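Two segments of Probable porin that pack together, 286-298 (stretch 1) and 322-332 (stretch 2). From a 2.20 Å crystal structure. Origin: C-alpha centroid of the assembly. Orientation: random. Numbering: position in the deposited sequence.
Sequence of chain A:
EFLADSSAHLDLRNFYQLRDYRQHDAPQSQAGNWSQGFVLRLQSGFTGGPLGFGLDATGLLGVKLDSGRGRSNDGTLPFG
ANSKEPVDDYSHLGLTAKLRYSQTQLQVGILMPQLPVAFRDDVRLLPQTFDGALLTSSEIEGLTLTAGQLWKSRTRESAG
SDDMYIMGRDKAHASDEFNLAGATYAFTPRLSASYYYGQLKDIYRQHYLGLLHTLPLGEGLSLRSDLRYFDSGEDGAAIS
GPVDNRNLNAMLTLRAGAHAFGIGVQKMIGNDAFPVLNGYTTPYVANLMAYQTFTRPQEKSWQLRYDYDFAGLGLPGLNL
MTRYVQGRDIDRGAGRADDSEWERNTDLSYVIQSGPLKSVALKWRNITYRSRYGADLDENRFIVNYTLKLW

Stretch 1, residues 286-298: ANLMAYQTFTRPQ
Stretch 2 322-332: TRYVQGRDIDR

Residues 286-298, an irregular loop with no helix or strand, pack along 322-332, a strand through I330 that then leaves strand geometry. The two stretches run broadly in the same direction, and nearest CA pairs set the register: N287 with V325 (6.8 Å) and F294 with G327 (6.6 Å), then P297 with D331 and Q298 with I330 (both 5.5 Å) at the other end. The contact buries 723 Å². Alternation along the extended strand turns R323 and V325 toward the loop and Y324, Q326 and R328 away; Y324 OH donates to Q326 OE1 (2.5 Å) on that far side.

V325 (chi1 t) is the centre. V325 CG1 lies over one face of the F294 ring, 3.3 Å from the centroid and 9° off the normal, a CH-pi contact; V325 CG2 meets M289 SD at 3.4 Å. M289, whose CB points sideways, reaches it by folding through m, m, m. F294 has positive phi (56/43) and chi1 m, chi2 80°, which bring F294 CE2 to 3.4 Å from V325 CG1 and the ring edge to G327 N (F294 CE2 to G327 N, 3.6 Å). G327 suits this place: an ideal CB would sit 3.0 Å from F294 CD2, a clash.

R323 leaves the strand with chi1 p, then extends t, t, passing M289 SD (3.5 Å from R323 NE) and laying one guanidinium face against M289 CA and L288 O. R296 (m, t, p) sets its guanidinium face over I330 CD1, with R296 NE 3.5 Å from I330 CG2; I330 (m, t) points its CB sideways, but its end comes nearer.

The one hydrogen bond across the stretches runs from D331 N to P297 O, 3.0 Å and nearly linear at 178°. Q298 (65/13; m, t, chi3 -76°) brings Q298 OE1 to 3.0 Å from D331 CB, where D331 has chi1 t. Q298 O and D329 O, 3.1 Å apart, are both acceptors and do not bond.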

# COMPACT_ATOMS: atom_id res chain seq x y z
N ALA A 286 0.15 1.02 -10.67
CA ALA A 286 0.56 -0.19 -11.39
C ALA A 286 2.04 -0.55 -11.26
O ALA A 286 2.37 -1.68 -10.95
CB ALA A 286 0.18 -0.06 -12.87
N ASN A 287 2.92 0.40 -11.50
CA ASN A 287 4.35 0.09 -11.57
C ASN A 287 5.11 0.26 -10.25
O ASN A 287 6.34 0.40 -10.24
CB ASN A 287 5.01 0.85 -12.73
CG ASN A 287 4.60 0.30 -14.08
OD1 ASN A 287 3.83 -0.66 -14.15
ND2 ASN A 287 5.11 0.89 -15.18
N LEU A 288 4.38 0.22 -9.15
CA LEU A 288 5.00 0.25 -7.83
C LEU A 288 5.96 -0.92 -7.67
O LEU A 288 5.60 -2.05 -7.95
CB LEU A 288 3.92 0.18 -6.74
CG LEU A 288 4.51 -0.02 -5.34
CD1 LEU A 288 5.03 1.30 -4.85
CD2 LEU A 288 3.48 -0.60 -4.38
N MET A 289 7.16 -0.64 -7.18
CA MET A 289 8.16 -1.69 -6.97
C MET A 289 8.65 -1.73 -5.52
O MET A 289 8.27 -0.89 -4.72
CB MET A 289 9.33 -1.50 -7.94
CG MET A 289 8.94 -1.68 -9.39
SD MET A 289 8.76 -3.43 -9.80
CE MET A 289 10.50 -3.85 -10.04
N ALA A 290 9.49 -2.71 -5.18
CA ALA A 290 9.95 -2.86 -3.81
C ALA A 290 10.71 -1.62 -3.32
O ALA A 290 10.56 -1.21 -2.18
CB ALA A 290 10.81 -4.09 -3.68
N TYR A 291 11.51 -1.03 -4.19
CA TYR A 291 12.29 0.14 -3.83
C TYR A 291 11.70 1.44 -4.41
O TYR A 291 11.28 2.32 -3.66
CB TYR A 291 13.76 -0.04 -4.25
CG TYR A 291 14.64 1.16 -4.00
CD1 TYR A 291 14.69 1.76 -2.75
CD2 TYR A 291 15.44 1.68 -5.01
CE1 TYR A 291 15.50 2.86 -2.52
CE2 TYR A 291 16.25 2.77 -4.80
CZ TYR A 291 16.28 3.36 -3.54
OH TYR A 291 17.08 4.45 -3.32
N GLN A 292 11.65 1.55 -5.73
CA GLN A 292 11.12 2.77 -6.37
C GLN A 292 9.65 2.69 -6.74
O GLN A 292 9.11 1.60 -7.00
CB GLN A 292 11.95 3.14 -7.60
CG GLN A 292 13.28 3.76 -7.23
CD GLN A 292 13.12 5.00 -6.37
OE1 GLN A 292 13.55 5.04 -5.22
NE2 GLN A 292 12.48 6.02 -6.92
N THR A 293 8.99 3.84 -6.76
CA THR A 293 7.57 3.89 -7.12
C THR A 293 7.35 4.29 -8.58
O THR A 293 6.24 4.17 -9.09
CB THR A 293 6.76 4.86 -6.20
OG1 THR A 293 7.09 6.21 -6.50
CG2 THR A 293 7.06 4.59 -4.72
N PHE A 294 8.41 4.75 -9.26
CA PHE A 294 8.33 5.16 -10.67
C PHE A 294 7.26 6.22 -10.91
O PHE A 294 6.50 6.15 -11.88
CB PHE A 294 8.12 3.92 -11.56
CG PHE A 294 9.34 3.06 -11.67
CD1 PHE A 294 9.67 2.18 -10.66
CD2 PHE A 294 10.18 3.17 -12.76
CE1 PHE A 294 10.82 1.40 -10.75
CE2 PHE A 294 11.33 2.39 -12.86
CZ PHE A 294 11.65 1.51 -11.85
N THR A 295 7.20 7.19 -10.01
CA THR A 295 6.25 8.29 -10.09
C THR A 295 6.97 9.63 -10.07
O THR A 295 6.41 10.63 -9.63
CB THR A 295 5.22 8.23 -8.94
OG1 THR A 295 5.91 8.13 -7.68
CG2 THR A 295 4.28 7.02 -9.13
N ARG A 296 8.22 9.65 -10.53
CA ARG A 296 9.02 10.88 -10.52
C ARG A 296 8.51 11.85 -11.59
O ARG A 296 7.78 11.43 -12.48
CB ARG A 296 10.51 10.55 -10.72
CG ARG A 296 11.10 9.82 -9.52
CD ARG A 296 12.43 9.17 -9.84
NE ARG A 296 13.48 10.16 -10.05
CZ ARG A 296 14.77 9.86 -10.11
NH1 ARG A 296 15.17 8.60 -9.97
NH2 ARG A 296 15.67 10.82 -10.30
N PRO A 297 8.88 13.14 -11.49
CA PRO A 297 8.25 14.11 -12.40
C PRO A 297 8.42 13.70 -13.88
O PRO A 297 9.54 13.41 -14.31
CB PRO A 297 8.99 15.42 -12.10
CG PRO A 297 9.58 15.22 -10.71
CD PRO A 297 9.89 13.76 -10.60
N GLN A 298 7.31 13.65 -14.61
CA GLN A 298 7.32 13.31 -16.04
C GLN A 298 7.77 11.89 -16.42
O GLN A 298 8.02 11.61 -17.59
CB GLN A 298 8.14 14.34 -16.83
CG GLN A 298 7.55 15.73 -16.79
CD GLN A 298 8.36 16.73 -17.58
OE1 GLN A 298 9.41 17.19 -17.13
NE2 GLN A 298 7.87 17.09 -18.76
N THR A 322 8.52 -12.50 -10.17
CA THR A 322 9.62 -11.68 -10.67
C THR A 322 9.07 -10.62 -11.61
O THR A 322 8.19 -10.88 -12.44
CB THR A 322 10.72 -12.52 -11.34
OG1 THR A 322 11.87 -11.69 -11.59
CG2 THR A 322 10.22 -13.16 -12.64
N ARG A 323 9.54 -9.39 -11.45
CA ARG A 323 9.02 -8.29 -12.23
C ARG A 323 10.14 -7.31 -12.52
O ARG A 323 11.13 -7.24 -11.79
CB ARG A 323 7.85 -7.61 -11.49
CG ARG A 323 8.24 -7.05 -10.12
CD ARG A 323 7.02 -6.49 -9.36
NE ARG A 323 7.39 -6.06 -8.02
CZ ARG A 323 6.53 -5.79 -7.05
NH1 ARG A 323 5.22 -5.92 -7.26
NH2 ARG A 323 6.97 -5.42 -5.86
N TYR A 324 9.97 -6.56 -13.60
CA TYR A 324 10.97 -5.61 -14.04
C TYR A 324 10.23 -4.37 -14.52
O TYR A 324 9.23 -4.46 -15.24
CB TYR A 324 11.81 -6.22 -15.18
CG TYR A 324 12.74 -5.24 -15.87
CD1 TYR A 324 14.03 -5.04 -15.41
CD2 TYR A 324 12.32 -4.52 -16.97
CE1 TYR A 324 14.89 -4.16 -16.04
CE2 TYR A 324 13.16 -3.64 -17.61
CZ TYR A 324 14.45 -3.46 -17.14
OH TYR A 324 15.29 -2.57 -17.77
N VAL A 325 10.71 -3.21 -14.09
CA VAL A 325 10.12 -1.95 -14.49
C VAL A 325 11.22 -1.04 -14.98
O VAL A 325 12.28 -0.95 -14.35
CB VAL A 325 9.41 -1.26 -13.32
CG1 VAL A 325 8.98 0.16 -13.72
CG2 VAL A 325 8.22 -2.09 -12.85
N GLN A 326 10.97 -0.36 -16.08
CA GLN A 326 11.97 0.52 -16.67
C GLN A 326 11.34 1.89 -16.87
O GLN A 326 10.28 2.00 -17.49
CB GLN A 326 12.43 -0.07 -18.00
CG GLN A 326 13.49 0.75 -18.73
CD GLN A 326 14.08 -0.02 -19.91
OE1 GLN A 326 14.53 -1.16 -19.75
NE2 GLN A 326 14.07 0.59 -21.08
N GLY A 327 11.99 2.92 -16.35
CA GLY A 327 11.48 4.29 -16.42
C GLY A 327 12.38 5.25 -17.19
O GLY A 327 13.60 5.10 -17.22
N ARG A 328 11.77 6.27 -17.79
CA ARG A 328 12.51 7.23 -18.60
C ARG A 328 11.86 8.60 -18.55
O ARG A 328 10.77 8.77 -17.98
CB ARG A 328 12.55 6.75 -20.06
CG ARG A 328 11.17 6.66 -20.69
CD ARG A 328 11.20 5.98 -22.06
NE ARG A 328 9.93 6.17 -22.76
CZ ARG A 328 8.84 5.44 -22.55
NH1 ARG A 328 8.87 4.45 -21.65
NH2 ARG A 328 7.72 5.69 -23.22
N ASP A 329 12.52 9.59 -19.17
CA ASP A 329 12.01 10.96 -19.26
C ASP A 329 11.87 11.61 -17.88
O ASP A 329 11.03 12.50 -17.69
CB ASP A 329 10.65 11.01 -19.97
CG ASP A 329 10.71 10.51 -21.40
OD1 ASP A 329 11.81 10.30 -21.93
OD2 ASP A 329 9.63 10.31 -22.00
N ILE A 330 12.66 11.16 -16.92
CA ILE A 330 12.58 11.76 -15.59
C ILE A 330 13.13 13.18 -15.61
O ILE A 330 14.29 13.40 -15.96
CB ILE A 330 13.31 10.92 -14.52
CG1 ILE A 330 12.66 9.54 -14.40
CG2 ILE A 330 13.30 11.66 -13.17
CD1 ILE A 330 13.45 8.58 -13.56
N ASP A 331 12.30 14.15 -15.25
CA ASP A 331 12.72 15.55 -15.30
C ASP A 331 13.75 15.85 -14.21
O ASP A 331 13.49 15.66 -13.03
CB ASP A 331 11.52 16.49 -15.16
CG ASP A 331 11.93 17.96 -15.18
OD1 ASP A 331 12.92 18.30 -15.86
OD2 ASP A 331 11.26 18.77 -14.51
N ARG A 332 14.93 16.31 -14.63
CA ARG A 332 15.95 16.77 -13.68
C ARG A 332 16.08 18.29 -13.68
O ARG A 332 17.00 18.84 -13.08
CB ARG A 332 17.30 16.10 -13.95
CG ARG A 332 17.31 14.60 -13.68
CD ARG A 332 18.72 14.06 -13.47
NE ARG A 332 19.58 14.37 -14.62
CZ ARG A 332 20.80 14.87 -14.52
NH1 ARG A 332 21.33 15.11 -13.33
NH2 ARG A 332 21.50 15.13 -15.62